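Local coordinates for YjbQ family protein (Aeropyrum pernix, PDB 2P6H) that is of unknown function, a member of the UPF0047 (YjbQ) family that assembles from three copies of the chain and holds sulfate ions in its crystal, at residues A[39-44]-A[114-119]; A[12-17]-A[63-68]. All coordinates share one frame; numbering follows the deposited sequence.

Contact 1: A[39-44]-A[114-119]; sequences VYVPHT and ILFVEM. With SO4 (sulfate ion), chain C.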
loop_
_atom_site.group_PDB
_atom_site.type_symbol
_atom_site.label_atom_id
_atom_site.label_comp_id
_atom_site.label_asym_id
_atom_site.label_seq_id
_atom_site.Cartn_x
_atom_site.Cartn_y
_atom_site.Cartn_z
ATOM N N VAL A 39 11.003 2.516 -3.551
ATOM C CA VAL A 39 11.624 2.317 -2.267
ATOM C C VAL A 39 10.991 1.116 -1.654
ATOM O O VAL A 39 9.782 1.042 -1.473
ATOM C CB VAL A 39 11.347 3.518 -1.363
ATOM C CG1 VAL A 39 12.101 3.360 -0.045
ATOM C CG2 VAL A 39 11.797 4.795 -2.048
ATOM N N TYR A 40 11.778 0.104 -1.318
ATOM C CA TYR A 40 11.201 -1.094 -0.737
ATOM C C TYR A 40 12.164 -1.778 0.220
ATOM O O TYR A 40 13.382 -1.640 0.135
ATOM C CB TYR A 40 10.749 -2.057 -1.857
ATOM C CG TYR A 40 11.887 -2.522 -2.716
ATOM C CD1 TYR A 40 12.552 -1.636 -3.564
ATOM C CD2 TYR A 40 12.243 -3.875 -2.735
ATOM C CE1 TYR A 40 13.568 -2.085 -4.403
ATOM C CE2 TYR A 40 13.256 -4.327 -3.580
ATOM C CZ TYR A 40 13.923 -3.423 -4.405
ATOM O OH TYR A 40 14.927 -3.873 -5.248
ATOM N N VAL A 41 11.573 -2.478 1.196
ATOM C CA VAL A 41 12.370 -3.200 2.159
ATOM C C VAL A 41 12.079 -4.710 2.017
ATOM O O VAL A 41 10.959 -5.132 1.757
ATOM C CB VAL A 41 12.085 -2.617 3.584
ATOM C CG1 VAL A 41 12.013 -1.093 3.520
ATOM C CG2 VAL A 41 10.774 -3.161 4.118
ATOM N N PRO A 42 13.131 -5.522 2.080
ATOM C CA PRO A 42 13.007 -6.964 1.945
ATOM C C PRO A 42 12.617 -7.647 3.274
ATOM O O PRO A 42 12.688 -8.861 3.409
ATOM C CB PRO A 42 14.390 -7.425 1.535
ATOM C CG PRO A 42 15.305 -6.549 2.375
ATOM C CD PRO A 42 14.543 -5.163 2.219
ATOM N N HIS A 43 12.183 -6.849 4.244
ATOM C CA HIS A 43 11.831 -7.395 5.560
ATOM C C HIS A 43 10.333 -7.633 5.743
ATOM O O HIS A 43 9.522 -6.838 5.276
ATOM C CB HIS A 43 12.328 -6.451 6.663
ATOM C CG HIS A 43 13.778 -6.089 6.546
ATOM N ND1 HIS A 43 14.789 -7.024 6.606
ATOM C CD2 HIS A 43 14.385 -4.890 6.368
ATOM C CE1 HIS A 43 15.955 -6.419 6.467
ATOM N NE2 HIS A 43 15.738 -5.124 6.319
ATOM N N THR A 44 9.984 -8.727 6.418
ATOM C CA THR A 44 8.589 -9.055 6.699
ATOM C C THR A 44 8.180 -8.514 8.081
ATOM O O THR A 44 7.014 -8.590 8.451
ATOM C CB THR A 44 8.338 -10.586 6.721
ATOM O OG1 THR A 44 9.088 -11.177 7.793
ATOM C CG2 THR A 44 8.742 -11.230 5.399
ATOM N N ILE A 114 9.990 9.920 3.769
ATOM C CA ILE A 114 10.090 8.471 3.683
ATOM C C ILE A 114 10.454 7.927 5.040
ATOM O O ILE A 114 11.546 8.141 5.551
ATOM C CB ILE A 114 11.170 8.059 2.663
ATOM C CG1 ILE A 114 10.852 8.676 1.299
ATOM C CG2 ILE A 114 11.171 6.527 2.499
ATOM C CD1 ILE A 114 11.904 8.645 0.189
ATOM N N LEU A 115 9.534 7.191 5.644
ATOM C CA LEU A 115 9.763 6.673 6.983
ATOM C C LEU A 115 9.954 5.165 7.058
ATOM O O LEU A 115 9.126 4.399 6.568
ATOM C CB LEU A 115 8.586 7.059 7.886
ATOM C CG LEU A 115 8.228 8.553 7.859
ATOM C CD1 LEU A 115 6.992 8.816 8.686
ATOM C CD2 LEU A 115 9.405 9.368 8.388
ATOM N N PHE A 116 11.054 4.746 7.672
ATOM C CA PHE A 116 11.318 3.330 7.872
ATOM C C PHE A 116 10.588 3.008 9.172
ATOM O O PHE A 116 10.765 3.697 10.181
ATOM C CB PHE A 116 12.811 3.055 8.067
ATOM C CG PHE A 116 13.137 1.590 8.158
ATOM C CD1 PHE A 116 13.024 0.916 9.366
ATOM C CD2 PHE A 116 13.533 0.877 7.027
ATOM C CE1 PHE A 116 13.299 -0.447 9.455
ATOM C CE2 PHE A 116 13.814 -0.491 7.102
ATOM C CZ PHE A 116 13.696 -1.152 8.319
ATOM N N VAL A 117 9.761 1.972 9.143
ATOM C CA VAL A 117 9.026 1.580 10.329
ATOM C C VAL A 117 9.519 0.248 10.852
ATOM O O VAL A 117 9.223 -0.810 10.312
ATOM C CB VAL A 117 7.571 1.423 9.942
ATOM C CG1 VAL A 117 6.735 1.088 11.176
ATOM C CG2 VAL A 117 7.057 2.709 9.321
ATOM N N GLU A 118 10.323 0.294 11.913
ATOM C CA GLU A 118 10.879 -0.914 12.539
ATOM C C GLU A 118 9.892 -1.452 13.578
ATOM O O GLU A 118 9.398 -0.698 14.423
ATOM C CB GLU A 118 12.214 -0.580 13.225
ATOM C CG GLU A 118 12.835 -1.709 14.044
ATOM C CD GLU A 118 13.169 -2.930 13.203
ATOM O OE1 GLU A 118 12.250 -3.730 12.920
ATOM O OE2 GLU A 118 14.345 -3.087 12.817
ATOM N N MET A 119 9.600 -2.748 13.518
ATOM C CA MET A 119 8.675 -3.338 14.474
ATOM C C MET A 119 9.287 -4.531 15.206
ATOM O O MET A 119 8.652 -5.128 16.082
ATOM C CB MET A 119 7.368 -3.725 13.767
ATOM C CG MET A 119 6.608 -2.486 13.290
ATOM S SD MET A 119 5.184 -2.788 12.248
ATOM C CE MET A 119 5.957 -2.867 10.633
HETATM S S SO4 C . 12.605 -10.259 8.296
HETATM O O1 SO4 C . 12.384 -11.129 9.543
HETATM O O2 SO4 C . 13.993 -10.253 7.834
HETATM O O3 SO4 C . 12.262 -8.866 8.567
HETATM O O4 SO4 C . 11.771 -10.727 7.196
#
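Phe116 sends the rim of its ring toward His43: His43 CD2 lies at the phenyl edge, near its plane, 4.3 Å from Phe116 CZ, while Glu118 CB from its own strand also lies in that plane. Val41 CG1 approaches the same ring obliquely, 4.1 Å from Phe116 CE2. The imidazole carries Pro42 CG over the centre of one face, and sulfate O2 stands at its edge, near the plane. The contact joins two antiparallel sheets of the fold through side chains in the core, strand 35-40 and the loop after it facing strand 113-118. Phe116 reaches over because CG is anti to the backbone N (chi1 -175°), which turns the ring toward 39-44 although its CB does not point there. At the N-terminal end of both segments, Val39 CG1 meets Ile114 CG2 at 4.2 Å, an apolar pair. The polar end of His43 is fixed by Thr126, whose backbone N bonds to NE2. The sulfate, probably from the crystallisation liquor, sits on the CB and ND1 side instead and is also bonded to Arg125 and Thr45. Thr44 grips one oxygen twice: Thr44 N gives O4 a nearly straight bond (2.8 Å, 168°), and Thr44 OG1 donates to O4, also at 2.8 Å.

Contact 2: A[12-17]-A[63-68]; sequences RRLQVL and EFIREL. With SO4 (sulfate ion), chain D.
Sulfate O4 is gripped by both terminal nitrogens of Arg66: NH1 gives it a short, nearly straight bond (Arg66 NH1 to O4 2.7 Å, 168°), and NH2 adds a weak, long one. Arg66 NH2 makes a better bond to O1 at 2.9 Å, so the anion sits at the guanidinium edge with its sulfur in the guanidinium plane. A bend at chi3 (-55°), after an extended start to the chain, brings this group off the helix toward 12-17. At another edge NE is held by Glu63, one turn earlier, in a salt bridge whose hydrogen bond is weak (Arg66 NE to Glu63 OE1 3.3 Å); together the carboxylate and the anion probably fix the rotation of the guanidinium. From the facing segment, Leu14 N donates to sulfate O2 at 2.9 Å, and Arg12 lays one face of its guanidinium against O3. The ion, probably from the crystallisation liquor, thus bridges the loop and the helix. Beneath it, helix 55-69 packs on the three-stranded antiparallel sheet at its outermost strand, 15-18, where Val16 touches Met58, Ile61 and Val62 of the helix. Leu14, just before that strand, is the apolar link between the two segments. Its CD2 meets Ile65 CG2 at 4.0 Å, the two side chains running past one another in opposite directions, while its other methyl, CD1, comes obliquely to Arg66, 4.2 Å from NH1. Ile65 reaches further into the core, against Val117 of the central strand and Ile93 of helix 84-93. On the far flank of the helix, Glu67 forms a salt bridge with Lys70 of the third subunit and Phe64 packs on Leu88 of that subunit.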
loop_
_atom_site.group_PDB
_atom_site.type_symbol
_atom_site.label_atom_id
_atom_site.label_comp_id
_atom_site.label_asym_id
_atom_site.label_seq_id
_atom_site.Cartn_x
_atom_site.Cartn_y
_atom_site.Cartn_z
ATOM N N ARG A 12 15.413 0.387 18.775
ATOM C CA ARG A 12 14.322 -0.085 19.632
ATOM C C ARG A 12 13.468 -1.166 18.953
ATOM O O ARG A 12 13.467 -1.324 17.738
ATOM C CB ARG A 12 13.446 1.113 19.997
ATOM C CG ARG A 12 13.911 1.804 21.279
ATOM C CD ARG A 12 13.116 1.347 22.507
ATOM N NE ARG A 12 12.685 -0.046 22.363
ATOM C CZ ARG A 12 12.780 -0.838 23.447
ATOM N NH1 ARG A 12 13.196 -0.342 24.600
ATOM N NH2 ARG A 12 12.531 -2.145 23.330
ATOM N N ARG A 13 12.658 -1.883 19.728
ATOM C CA ARG A 13 11.751 -2.857 19.151
ATOM C C ARG A 13 10.862 -2.189 18.115
ATOM O O ARG A 13 10.733 -2.635 16.982
ATOM C CB ARG A 13 10.899 -3.473 20.266
ATOM C CG ARG A 13 10.078 -4.666 19.769
ATOM C CD ARG A 13 9.130 -5.223 20.839
ATOM N NE ARG A 13 8.737 -6.595 20.493
ATOM C CZ ARG A 13 7.936 -7.258 21.350
ATOM N NH1 ARG A 13 7.459 -6.657 22.426
ATOM N NH2 ARG A 13 7.684 -8.557 21.145
ATOM N N LEU A 14 10.220 -1.096 18.510
ATOM C CA LEU A 14 9.350 -0.335 17.573
ATOM C C LEU A 14 9.971 1.024 17.436
ATOM O O LEU A 14 10.272 1.701 18.409
ATOM C CB LEU A 14 7.815 -0.191 17.985
ATOM C CG LEU A 14 7.070 -1.527 17.950
ATOM C CD1 LEU A 14 7.338 -2.381 19.192
ATOM C CD2 LEU A 14 5.553 -1.361 17.866
ATOM N N GLN A 15 10.172 1.447 16.195
ATOM C CA GLN A 15 10.767 2.748 15.972
ATOM C C GLN A 15 10.531 3.211 14.546
ATOM O O GLN A 15 10.569 2.420 13.608
ATOM C CB GLN A 15 12.268 2.667 16.295
ATOM C CG GLN A 15 13.131 3.815 15.779
ATOM C CD GLN A 15 14.605 3.665 16.152
ATOM O OE1 GLN A 15 15.148 2.562 16.156
ATOM N NE2 GLN A 15 15.260 4.786 16.442
ATOM N N VAL A 16 10.252 4.498 14.398
ATOM C CA VAL A 16 10.033 5.083 13.083
ATOM C C VAL A 16 11.226 5.981 12.796
ATOM O O VAL A 16 11.589 6.807 13.640
ATOM C CB VAL A 16 8.745 5.921 13.051
ATOM C CG1 VAL A 16 8.620 6.624 11.709
ATOM C CG2 VAL A 16 7.535 5.041 13.315
ATOM N N LEU A 17 11.830 5.805 11.622
ATOM C CA LEU A 17 13.000 6.588 11.234
ATOM C C LEU A 17 12.777 7.282 9.894
ATOM O O LEU A 17 12.244 6.680 8.972
ATOM C CB LEU A 17 14.238 5.693 11.087
ATOM C CG LEU A 17 14.626 4.826 12.284
ATOM C CD1 LEU A 17 15.915 4.078 12.004
ATOM C CD2 LEU A 17 14.804 5.720 13.488
ATOM N N GLU A 63 2.864 3.916 18.868
ATOM C CA GLU A 63 1.799 3.531 19.782
ATOM C C GLU A 63 0.564 3.011 19.036
ATOM O O GLU A 63 -0.101 2.082 19.479
ATOM C CB GLU A 63 1.429 4.728 20.654
ATOM C CG GLU A 63 0.259 4.431 21.599
ATOM C CD GLU A 63 0.625 3.368 22.624
ATOM O OE1 GLU A 63 1.824 3.125 22.844
ATOM O OE2 GLU A 63 -0.293 2.803 23.214
ATOM N N PHE A 64 0.261 3.622 17.897
ATOM C CA PHE A 64 -0.875 3.209 17.073
ATOM C C PHE A 64 -0.676 1.759 16.643
ATOM O O PHE A 64 -1.555 0.923 16.721
ATOM C CB PHE A 64 -0.950 4.150 15.854
ATOM C CG PHE A 64 -1.993 3.740 14.824
ATOM C CD1 PHE A 64 -3.341 3.708 15.158
ATOM C CD2 PHE A 64 -1.593 3.480 13.521
ATOM C CE1 PHE A 64 -4.288 3.408 14.178
ATOM C CE2 PHE A 64 -2.546 3.180 12.545
ATOM C CZ PHE A 64 -3.895 3.146 12.870
ATOM N N ILE A 65 0.562 1.493 16.170
ATOM C CA ILE A 65 0.922 0.152 15.734
ATOM C C ILE A 65 0.856 -0.846 16.905
ATOM O O ILE A 65 0.340 -1.941 16.800
ATOM C CB ILE A 65 2.330 0.214 15.092
ATOM C CG1 ILE A 65 2.257 0.843 13.692
ATOM C CG2 ILE A 65 2.904 -1.206 14.931
ATOM C CD1 ILE A 65 3.619 1.340 13.207
ATOM N N ARG A 66 1.406 -0.420 18.064
ATOM C CA ARG A 66 1.390 -1.288 19.232
ATOM C C ARG A 66 -0.035 -1.707 19.589
ATOM O O ARG A 66 -0.321 -2.867 19.857
ATOM C CB ARG A 66 2.017 -0.527 20.399
ATOM C CG ARG A 66 2.407 -1.451 21.552
ATOM C CD ARG A 66 2.652 -0.674 22.850
ATOM N NE ARG A 66 3.654 0.374 22.638
ATOM C CZ ARG A 66 4.939 -0.013 22.559
ATOM N NH1 ARG A 66 5.258 -1.291 22.675
ATOM N NH2 ARG A 66 5.893 0.901 22.359
ATOM N N GLU A 67 -0.949 -0.740 19.564
ATOM C CA GLU A 67 -2.369 -0.957 19.869
ATOM C C GLU A 67 -3.033 -1.980 18.926
ATOM O O GLU A 67 -3.786 -2.850 19.342
ATOM C CB GLU A 67 -3.089 0.396 19.783
ATOM C CG GLU A 67 -3.118 1.134 21.127
ATOM C CD GLU A 67 -3.497 2.586 20.911
ATOM O OE1 GLU A 67 -4.307 2.852 20.024
ATOM O OE2 GLU A 67 -2.986 3.437 21.624
ATOM N N LEU A 68 -2.777 -1.817 17.594
ATOM C CA LEU A 68 -3.430 -2.709 16.637
ATOM C C LEU A 68 -2.803 -4.059 16.563
ATOM O O LEU A 68 -3.474 -5.081 16.512
ATOM C CB LEU A 68 -3.155 -2.186 15.291
ATOM C CG LEU A 68 -3.769 -0.800 15.070
ATOM C CD1 LEU A 68 -3.598 -0.304 13.633
ATOM C CD2 LEU A 68 -5.268 -0.758 15.362
HETATM S S SO4 D . 9.056 -1.062 22.593
HETATM O O1 SO4 D . 8.616 0.235 23.179
HETATM O O2 SO4 D . 9.921 -0.778 21.391
HETATM O O3 SO4 D . 9.851 -1.830 23.622
HETATM O O4 SO4 D . 7.875 -1.869 22.206
#

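Overall arrangement
Contact 1 and contact 2 lie with centres about 13 Å apart and share the three-stranded sheet, in which strands 15-18 and 113-118 are antiparallel neighbours. Two probable backbone hydrogen bonds join them: Phe116 N to Leu17 O at 2.6 Å and Glu118 N to Gln15 O at 2.7 Å. Contact 1 faces the five-stranded sheet, whereas contact 2 faces helix 55-69, so the small sheet is packed between the larger one and the helix. Val117 CG1 meets Ile65 CD1 at 3.7 Å, carrying the core from one contact into the other. Each contact has its own sulfate, bound at a separate place.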